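Local coordinates for protein 5'-methylthioadenosine nucleosidase / s-adenosylhomocysteine nucleosidase (Brucella melitensis bv. 1, PDB 4PR3) that is a nucleosidase of the phosphorylase superfamily, an alpha/beta protein that holds adenine in a pocket, at residues 31-36 with 220-225; 136-141 with 227-232. One frame throughout, in Å; residues are numbered along the deposited sequence.

In the fold
Contact 1 (31-36 with 220-225) sets helix 207-226 beside strand 31-37 of the mixed sheet; contact 2 (136-141 with 227-232) follows directly where the chain leaves that helix and meets the loop before strand 142-148. Their centres are about 10 Å apart. Ala224 O and Leu229 N, 2.9 Å apart in a probable hydrogen bond, tie the helix end to the tail, while Val138 CG1 packs 3.6 Å from Arg220 O. Neither contact includes a residue of the adenine pocket. Leu33 of contact 1 packs on Leu83 and Ile85, while Val221 of helix 207-226 and, in contact 2, Phe136 and Leu229 pack on Leu185; strands 83-91 and 184-192 carry pocket residues Gly91 and Asp192 at their far ends.

Contact 1. Residues 31-36 with 220-225; sequences KRLLYV and RVERAV
Tyr35 reaches from the strand to Glu222 on the helix, its phenol oxygen ending 2.7 Å from the carboxylate, OH to OE2, in a weak hydrogen bond. The two side chains come together at a slant, ring and carboxylate planes 62° apart, and OE2 lies obliquely to the ring. The Tyr35 ring also stacks with that of Phe51. Glu222 is stretched out beyond CG, which carries its carboxylate across to the strand although its first bond does not head there. The stronger partner of OE2 is Lys26, in a salt bridge that probably favours the ionised carboxylate.

Strand 31-36 and helix 220-225 run nearly antiparallel, at 154°, with 10.8 Å between their axes. This is the alpha/beta layering of the phosphorylase superfamily: helix 207-226 lies against the mixed sheet, and Val221 also meets Leu185 and Leu187 on strand 184-192.

Val225 serves two strand residues with its two methyls. Its chi1 of 167° puts CG1 opposite the backbone N, leading to Lys31, where it sits 3.9 Å from CB, and sends CG2 to Leu33, 4.1 Å from CD1. Leu33 and Val225 pass each other in opposite directions, and the same Leu33 CD1 lies 4.2 Å from Glu222 CG. Lys31 touches Val225 through CB and CG, the base of its side chain, and then bends to lead NZ away from the helix.

Contact 2. Residues 136-141 with 227-232; sequences FRVAGI and DGLLSP
The Phe136 ring takes Leu229 on one face, with CG of the leucine 4.1 Å above the ring plane and displaced toward the rim. Leu229 also brings its carbonyl oxygen near the ring, 3.4 Å from Phe136 CE1. The Leu230 side chain crosses that of Phe136 at about a right angle, and its CD2, oblique to the ring, is 3.5 Å from Phe136 CZ. The second flat group, the Arg137 guanidinium, bonds within its own segment: NH1 donates to Phe136 O with that oxygen in the guanidinium plane, yet meets the carbonyl from above, 52° out of its plane. NH1 is shared with Leu134 O, which helps fix the rotation of the group.

Leu229 and Phe136 make up the bulk of the contact. With CG of Leu229 opposite the backbone N (chi1 -176°), its two methyls spread along the loop: CD1 lies 4.1 Å from Phe136 CB and also reaches Arg137 O, and CD2 is 4.0 Å from Val138 CG2. The Leu229 and Val138 side chains cross at about a right angle.

A glycine shapes each segment. Gly228, with positive phi, closes the end of helix 207-226 in a Schellman motif and hands the chain to Leu229. On the other side, Val138 to Ile141 form a type II beta turn with Gly140 at its third position; Gln102 NE2 bonds to Val138 O and Ile141 O at its two ends. Past the leucines, Ser231 OG donates back to Gly228 O, 2.9 Å away and in the carbonyl plane. Phe136 and Leu229 both also rest on Leu185 of strand 184-192, and Val138 on Ala224 of the helix.

Contact 1. Residues 31-36 with 220-225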
ATOM      1  N   LYS A  31       8.861   3.525 -27.722  1.00 19.94           N
ATOM      2  CA  LYS A  31       8.625   2.992 -26.384  1.00 19.82           C
ATOM      3  C   LYS A  31       7.478   3.735 -25.708  1.00 17.50           C
ATOM      4  O   LYS A  31       7.317   4.943 -25.888  1.00 17.24           O
ATOM      5  CB  LYS A  31       9.892   3.096 -25.529  1.00 16.83           C
ATOM      6  CG  LYS A  31      11.105   2.398 -26.116  1.00 17.67           C
ATOM      7  CD  LYS A  31      10.866   0.908 -26.303  1.00 19.56           C
ATOM      8  CE  LYS A  31      12.087   0.234 -26.915  1.00 20.95           C
ATOM      9  NZ  LYS A  31      11.847  -1.202 -27.235  1.00 24.04           N
ATOM     10  N   ARG A  32       6.682   3.015 -24.927  1.00 15.26           N
ATOM     11  CA  ARG A  32       5.531   3.622 -24.263  1.00 24.41           C
ATOM     12  C   ARG A  32       5.804   3.936 -22.792  1.00 17.80           C
ATOM     13  O   ARG A  32       6.054   3.037 -21.990  1.00 14.79           O
ATOM     14  CB  ARG A  32       4.298   2.731 -24.412  1.00 24.43           C
ATOM     15  CG  ARG A  32       3.109   3.432 -25.052  1.00 27.27           C
ATOM     16  CD  ARG A  32       2.251   2.449 -25.821  1.00 30.77           C
ATOM     17  NE  ARG A  32       2.366   1.100 -25.278  1.00 35.28           N
ATOM     18  CZ  ARG A  32       1.633   0.067 -25.680  1.00 46.37           C
ATOM     19  NH1 ARG A  32       0.719   0.234 -26.630  1.00 48.00           N
ATOM     20  NH2 ARG A  32       1.809  -1.129 -25.132  1.00 38.59           N
ATOM     21  N   LEU A  33       5.753   5.223 -22.452  1.00 16.26           N
ATOM     22  CA  LEU A  33       6.067   5.686 -21.105  1.00 15.86           C
ATOM     23  C   LEU A  33       4.826   6.162 -20.358  1.00 16.25           C
ATOM     24  O   LEU A  33       3.970   6.845 -20.921  1.00 15.69           O
ATOM     25  CB  LEU A  33       7.083   6.828 -21.155  1.00 15.45           C
ATOM     26  CG  LEU A  33       8.359   6.617 -21.967  1.00 12.75           C
ATOM     27  CD1 LEU A  33       9.330   7.756 -21.712  1.00 14.61           C
ATOM     28  CD2 LEU A  33       8.991   5.287 -21.629  1.00 15.56           C
ATOM     29  N   LEU A  34       4.743   5.801 -19.083  1.00 18.28           N
ATOM     30  CA  LEU A  34       3.624   6.197 -18.236  1.00 15.28           C
ATOM     31  C   LEU A  34       4.107   6.986 -17.018  1.00 12.05           C
ATOM     32  O   LEU A  34       4.842   6.468 -16.181  1.00 10.43           O
ATOM     33  CB  LEU A  34       2.843   4.960 -17.789  1.00 14.46           C
ATOM     34  CG  LEU A  34       1.679   5.202 -16.829  1.00 17.30           C
ATOM     35  CD1 LEU A  34       0.662   6.138 -17.463  1.00 17.91           C
ATOM     36  CD2 LEU A  34       1.035   3.882 -16.425  1.00 13.24           C
ATOM     37  N   TYR A  35       3.695   8.245 -16.926  1.00 12.17           N
ATOM     38  CA  TYR A  35       4.088   9.086 -15.804  1.00 12.33           C
ATOM     39  C   TYR A  35       3.022   9.071 -14.720  1.00 16.07           C
ATOM     40  O   TYR A  35       1.838   9.262 -15.001  1.00 17.07           O
ATOM     41  CB  TYR A  35       4.337  10.522 -16.268  1.00 14.21           C
ATOM     42  CG  TYR A  35       5.494  10.660 -17.226  1.00 16.59           C
ATOM     43  CD1 TYR A  35       5.327  10.420 -18.584  1.00 18.85           C
ATOM     44  CD2 TYR A  35       6.755  11.028 -16.775  1.00 15.04           C
ATOM     45  CE1 TYR A  35       6.383  10.544 -19.466  1.00 19.35           C
ATOM     46  CE2 TYR A  35       7.816  11.157 -17.650  1.00 16.08           C
ATOM     47  CZ  TYR A  35       7.625  10.913 -18.995  1.00 19.06           C
ATOM     48  OH  TYR A  35       8.678  11.036 -19.873  1.00 21.48           O
ATOM     49  N   VAL A  36       3.442   8.835 -13.482  1.00 11.10           N
ATOM     50  CA  VAL A  36       2.515   8.842 -12.362  1.00 12.18           C
ATOM     51  C   VAL A  36       2.919   9.879 -11.318  1.00 12.73           C
ATOM     52  O   VAL A  36       4.102  10.077 -11.044  1.00 11.23           O
ATOM     53  CB  VAL A  36       2.371   7.440 -11.719  1.00 12.60           C
ATOM     54  CG1 VAL A  36       2.050   6.403 -12.784  1.00 11.25           C
ATOM     55  CG2 VAL A  36       3.627   7.052 -10.966  1.00 10.10           C
ATOM     56  N   ARG A 220      15.844  14.693 -20.042  1.00 10.77           N
ATOM     57  CA  ARG A 220      17.042  13.863 -20.112  1.00 14.35           C
ATOM     58  C   ARG A 220      16.709  12.374 -20.094  1.00 12.67           C
ATOM     59  O   ARG A 220      17.428  11.565 -20.679  1.00 16.71           O
ATOM     60  CB  ARG A 220      18.012  14.201 -18.976  1.00 13.15           C
ATOM     61  CG  ARG A 220      18.271  15.687 -18.822  1.00 19.06           C
ATOM     62  CD  ARG A 220      19.367  15.960 -17.813  1.00 22.68           C
ATOM     63  NE  ARG A 220      20.684  15.730 -18.391  1.00 38.69           N
ATOM     64  CZ  ARG A 220      21.442  16.684 -18.919  1.00 44.71           C
ATOM     65  NH1 ARG A 220      21.015  17.940 -18.934  1.00 44.47           N
ATOM     66  NH2 ARG A 220      22.628  16.382 -19.426  1.00 46.90           N
ATOM     67  N   VAL A 221      15.621  12.014 -19.422  1.00  9.62           N
ATOM     68  CA  VAL A 221      15.207  10.617 -19.363  1.00  9.90           C
ATOM     69  C   VAL A 221      14.658  10.152 -20.709  1.00 11.62           C
ATOM     70  O   VAL A 221      15.034   9.091 -21.207  1.00 10.16           O
ATOM     71  CB  VAL A 221      14.157  10.366 -18.259  1.00 10.74           C
ATOM     72  CG1 VAL A 221      13.676   8.923 -18.302  1.00  8.10           C
ATOM     73  CG2 VAL A 221      14.735  10.695 -16.890  1.00  8.61           C
ATOM     74  N   GLU A 222      13.775  10.955 -21.299  1.00  9.78           N
ATOM     75  CA  GLU A 222      13.211  10.635 -22.605  1.00 12.39           C
ATOM     76  C   GLU A 222      14.302  10.509 -23.669  1.00 14.10           C
ATOM     77  O   GLU A 222      14.238   9.639 -24.540  1.00 12.23           O
ATOM     78  CB  GLU A 222      12.170  11.677 -23.014  1.00 14.00           C
ATOM     79  CG  GLU A 222      10.913  11.649 -22.154  1.00 17.93           C
ATOM     80  CD  GLU A 222       9.846  12.608 -22.647  1.00 19.91           C
ATOM     81  OE1 GLU A 222      10.150  13.425 -23.541  1.00 24.18           O
ATOM     82  OE2 GLU A 222       8.703  12.541 -22.146  1.00 18.33           O
ATOM     83  N   ARG A 223      15.310  11.369 -23.582  1.00 11.60           N
ATOM     84  CA  ARG A 223      16.461  11.264 -24.458  1.00 10.91           C
ATOM     85  C   ARG A 223      17.197   9.952 -24.213  1.00 13.80           C
ATOM     86  O   ARG A 223      17.641   9.294 -25.154  1.00 15.22           O
ATOM     87  CB  ARG A 223      17.405  12.444 -24.250  1.00 13.32           C
ATOM     88  CG  ARG A 223      18.714  12.308 -25.000  1.00 19.97           C
ATOM     89  CD  ARG A 223      18.487  12.192 -26.504  1.00 24.55           C
ATOM     90  NE  ARG A 223      19.736  11.937 -27.220  1.00 29.09           N
ATOM     91  CZ  ARG A 223      20.635  12.873 -27.509  1.00 29.77           C
ATOM     92  NH1 ARG A 223      20.424  14.131 -27.139  1.00 23.14           N
ATOM     93  NH2 ARG A 223      21.745  12.553 -28.166  1.00 23.02           N
ATOM     94  N   ALA A 224      17.315   9.571 -22.946  1.00 10.83           N
ATOM     95  CA  ALA A 224      17.982   8.326 -22.590  1.00 12.40           C
ATOM     96  C   ALA A 224      17.199   7.118 -23.091  1.00 11.88           C
ATOM     97  O   ALA A 224      17.784   6.109 -23.482  1.00 12.43           O
ATOM     98  CB  ALA A 224      18.197   8.243 -21.082  1.00  9.91           C
ATOM     99  N   VAL A 225      15.873   7.224 -23.075  1.00 13.99           N
ATOM    100  CA  VAL A 225      15.021   6.149 -23.572  1.00 13.60           C
ATOM    101  C   VAL A 225      15.278   5.950 -25.060  1.00 12.27           C
ATOM    102  O   VAL A 225      15.425   4.822 -25.532  1.00 12.26           O
ATOM    103  CB  VAL A 225      13.524   6.430 -23.311  1.00 13.16           C
ATOM    104  CG1 VAL A 225      12.647   5.465 -24.099  1.00 12.21           C
ATOM    105  CG2 VAL A 225      13.220   6.335 -21.826  1.00  9.73           C
TER

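Contact 2. Residues 136-141 with 227-232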
ATOM      1  N   PHE A 136      17.733   1.648 -13.374  1.00  9.01           N
ATOM      2  CA  PHE A 136      18.252   2.611 -14.347  1.00  9.35           C
ATOM      3  C   PHE A 136      19.095   3.756 -13.788  1.00  7.60           C
ATOM      4  O   PHE A 136      18.912   4.195 -12.655  1.00  8.38           O
ATOM      5  CB  PHE A 136      17.106   3.183 -15.181  1.00  8.99           C
ATOM      6  CG  PHE A 136      16.350   2.144 -15.952  1.00 12.47           C
ATOM      7  CD1 PHE A 136      17.024   1.136 -16.621  1.00 11.79           C
ATOM      8  CD2 PHE A 136      14.965   2.163 -15.993  1.00  8.81           C
ATOM      9  CE1 PHE A 136      16.331   0.173 -17.330  1.00 11.61           C
ATOM     10  CE2 PHE A 136      14.270   1.202 -16.700  1.00 14.21           C
ATOM     11  CZ  PHE A 136      14.954   0.205 -17.369  1.00 11.32           C
ATOM     12  N   ARG A 137      20.024   4.226 -14.616  1.00  6.38           N
ATOM     13  CA  ARG A 137      20.831   5.401 -14.319  1.00  8.43           C
ATOM     14  C   ARG A 137      20.903   6.282 -15.556  1.00  7.15           C
ATOM     15  O   ARG A 137      21.397   5.856 -16.596  1.00  6.81           O
ATOM     16  CB  ARG A 137      22.246   5.000 -13.895  1.00  5.88           C
ATOM     17  CG  ARG A 137      22.312   4.152 -12.631  1.00  5.78           C
ATOM     18  CD  ARG A 137      21.768   4.900 -11.426  1.00  4.90           C
ATOM     19  NE  ARG A 137      21.844   4.086 -10.218  1.00  8.50           N
ATOM     20  CZ  ARG A 137      20.877   3.275  -9.796  1.00  7.81           C
ATOM     21  NH1 ARG A 137      19.742   3.171 -10.477  1.00  7.84           N
ATOM     22  NH2 ARG A 137      21.044   2.571  -8.687  1.00  6.17           N
ATOM     23  N   VAL A 138      20.404   7.507 -15.444  1.00  6.52           N
ATOM     24  CA  VAL A 138      20.458   8.455 -16.547  1.00  6.62           C
ATOM     25  C   VAL A 138      21.540   9.493 -16.276  1.00  8.55           C
ATOM     26  O   VAL A 138      21.595  10.074 -15.192  1.00 11.75           O
ATOM     27  CB  VAL A 138      19.097   9.154 -16.751  1.00  9.39           C
ATOM     28  CG1 VAL A 138      19.193  10.218 -17.837  1.00  6.46           C
ATOM     29  CG2 VAL A 138      18.026   8.129 -17.092  1.00  8.38           C
ATOM     30  N   ALA A 139      22.407   9.713 -17.259  1.00 11.46           N
ATOM     31  CA  ALA A 139      23.507  10.661 -17.114  1.00 10.74           C
ATOM     32  C   ALA A 139      22.998  12.090 -16.987  1.00 12.21           C
ATOM     33  O   ALA A 139      22.009  12.461 -17.614  1.00 14.07           O
ATOM     34  CB  ALA A 139      24.458  10.545 -18.286  1.00  8.67           C
ATOM     35  N   GLY A 140      23.674  12.886 -16.164  1.00 12.94           N
ATOM     36  CA  GLY A 140      23.344  14.292 -16.028  1.00 13.39           C
ATOM     37  C   GLY A 140      22.387  14.590 -14.891  1.00 14.67           C
ATOM     38  O   GLY A 140      21.999  15.738 -14.676  1.00 14.31           O
ATOM     39  N   ILE A 141      21.997  13.551 -14.160  1.00 15.26           N
ATOM     40  CA  ILE A 141      21.116  13.722 -13.011  1.00 14.17           C
ATOM     41  C   ILE A 141      21.733  13.085 -11.772  1.00 11.32           C
ATOM     42  O   ILE A 141      22.235  11.965 -11.826  1.00 11.98           O
ATOM     43  CB  ILE A 141      19.724  13.100 -13.263  1.00 13.03           C
ATOM     44  CG1 ILE A 141      19.139  13.607 -14.581  1.00 12.12           C
ATOM     45  CG2 ILE A 141      18.781  13.406 -12.110  1.00  9.07           C
ATOM     46  CD1 ILE A 141      17.853  12.925 -14.973  1.00 10.84           C
ATOM     47  N   ASP A 227      17.954   6.592 -26.434  1.00 15.83           N
ATOM     48  CA  ASP A 227      19.333   6.120 -26.520  1.00 12.34           C
ATOM     49  C   ASP A 227      19.458   4.665 -26.089  1.00 15.63           C
ATOM     50  O   ASP A 227      20.563   4.128 -26.020  1.00 18.15           O
ATOM     51  CB  ASP A 227      20.263   6.976 -25.658  1.00 13.52           C
ATOM     52  CG  ASP A 227      20.430   8.380 -26.191  1.00 17.70           C
ATOM     53  OD1 ASP A 227      20.074   8.622 -27.361  1.00 21.05           O
ATOM     54  OD2 ASP A 227      20.930   9.241 -25.437  1.00 22.78           O
ATOM     55  N   GLY A 228      18.330   4.027 -25.794  1.00 14.87           N
ATOM     56  CA  GLY A 228      18.347   2.622 -25.431  1.00 15.44           C
ATOM     57  C   GLY A 228      18.412   2.320 -23.946  1.00 16.22           C
ATOM     58  O   GLY A 228      18.908   1.265 -23.553  1.00 14.00           O
ATOM     59  N   LEU A 229      17.917   3.246 -23.126  1.00 14.34           N
ATOM     60  CA  LEU A 229      17.854   3.052 -21.677  1.00 13.05           C
ATOM     61  C   LEU A 229      17.235   1.708 -21.289  1.00 14.72           C
ATOM     62  O   LEU A 229      17.629   1.102 -20.292  1.00 16.34           O
ATOM     63  CB  LEU A 229      17.073   4.188 -21.011  1.00 14.05           C
ATOM     64  CG  LEU A 229      16.998   4.158 -19.480  1.00 10.89           C
ATOM     65  CD1 LEU A 229      18.372   4.400 -18.878  1.00 10.38           C
ATOM     66  CD2 LEU A 229      15.994   5.173 -18.954  1.00  9.03           C
ATOM     67  N   LEU A 230      16.283   1.225 -22.078  1.00 15.47           N
ATOM     68  CA  LEU A 230      15.724  -0.086 -21.794  1.00 18.36           C
ATOM     69  C   LEU A 230      16.367  -1.091 -22.740  1.00 24.26           C
ATOM     70  O   LEU A 230      15.965  -1.206 -23.897  1.00 32.76           O
ATOM     71  CB  LEU A 230      14.214  -0.051 -22.029  1.00 15.80           C
ATOM     72  CG  LEU A 230      13.523   1.291 -21.743  1.00 14.41           C
ATOM     73  CD1 LEU A 230      12.091   1.301 -22.250  1.00 13.45           C
ATOM     74  CD2 LEU A 230      13.550   1.622 -20.259  1.00 14.07           C
ATOM     75  N   SER A 231      17.325  -1.852 -22.210  1.00 32.80           N
ATOM     76  CA  SER A 231      18.111  -2.833 -22.966  1.00 36.89           C
ATOM     77  C   SER A 231      19.244  -3.381 -22.092  1.00 47.70           C
ATOM     78  O   SER A 231      19.791  -2.660 -21.254  1.00 41.22           O
ATOM     79  CB  SER A 231      18.702  -2.223 -24.243  1.00 33.04           C
ATOM     80  OG  SER A 231      19.863  -1.465 -23.960  1.00 41.06           O
ATOM     81  N   PRO A 232      19.596  -4.664 -22.285  1.00 53.71           N
ATOM     82  CA  PRO A 232      20.700  -5.344 -21.593  1.00 45.77           C
ATOM     83  C   PRO A 232      22.054  -5.112 -22.266  1.00 51.82           C
ATOM     84  O   PRO A 232      22.139  -4.209 -23.104  1.00 51.48           O
ATOM     85  CB  PRO A 232      20.311  -6.817 -21.701  1.00 49.87           C
ATOM     86  CG  PRO A 232      19.580  -6.897 -22.997  1.00 53.34           C
ATOM     87  CD  PRO A 232      18.827  -5.596 -23.133  1.00 47.95           C
TER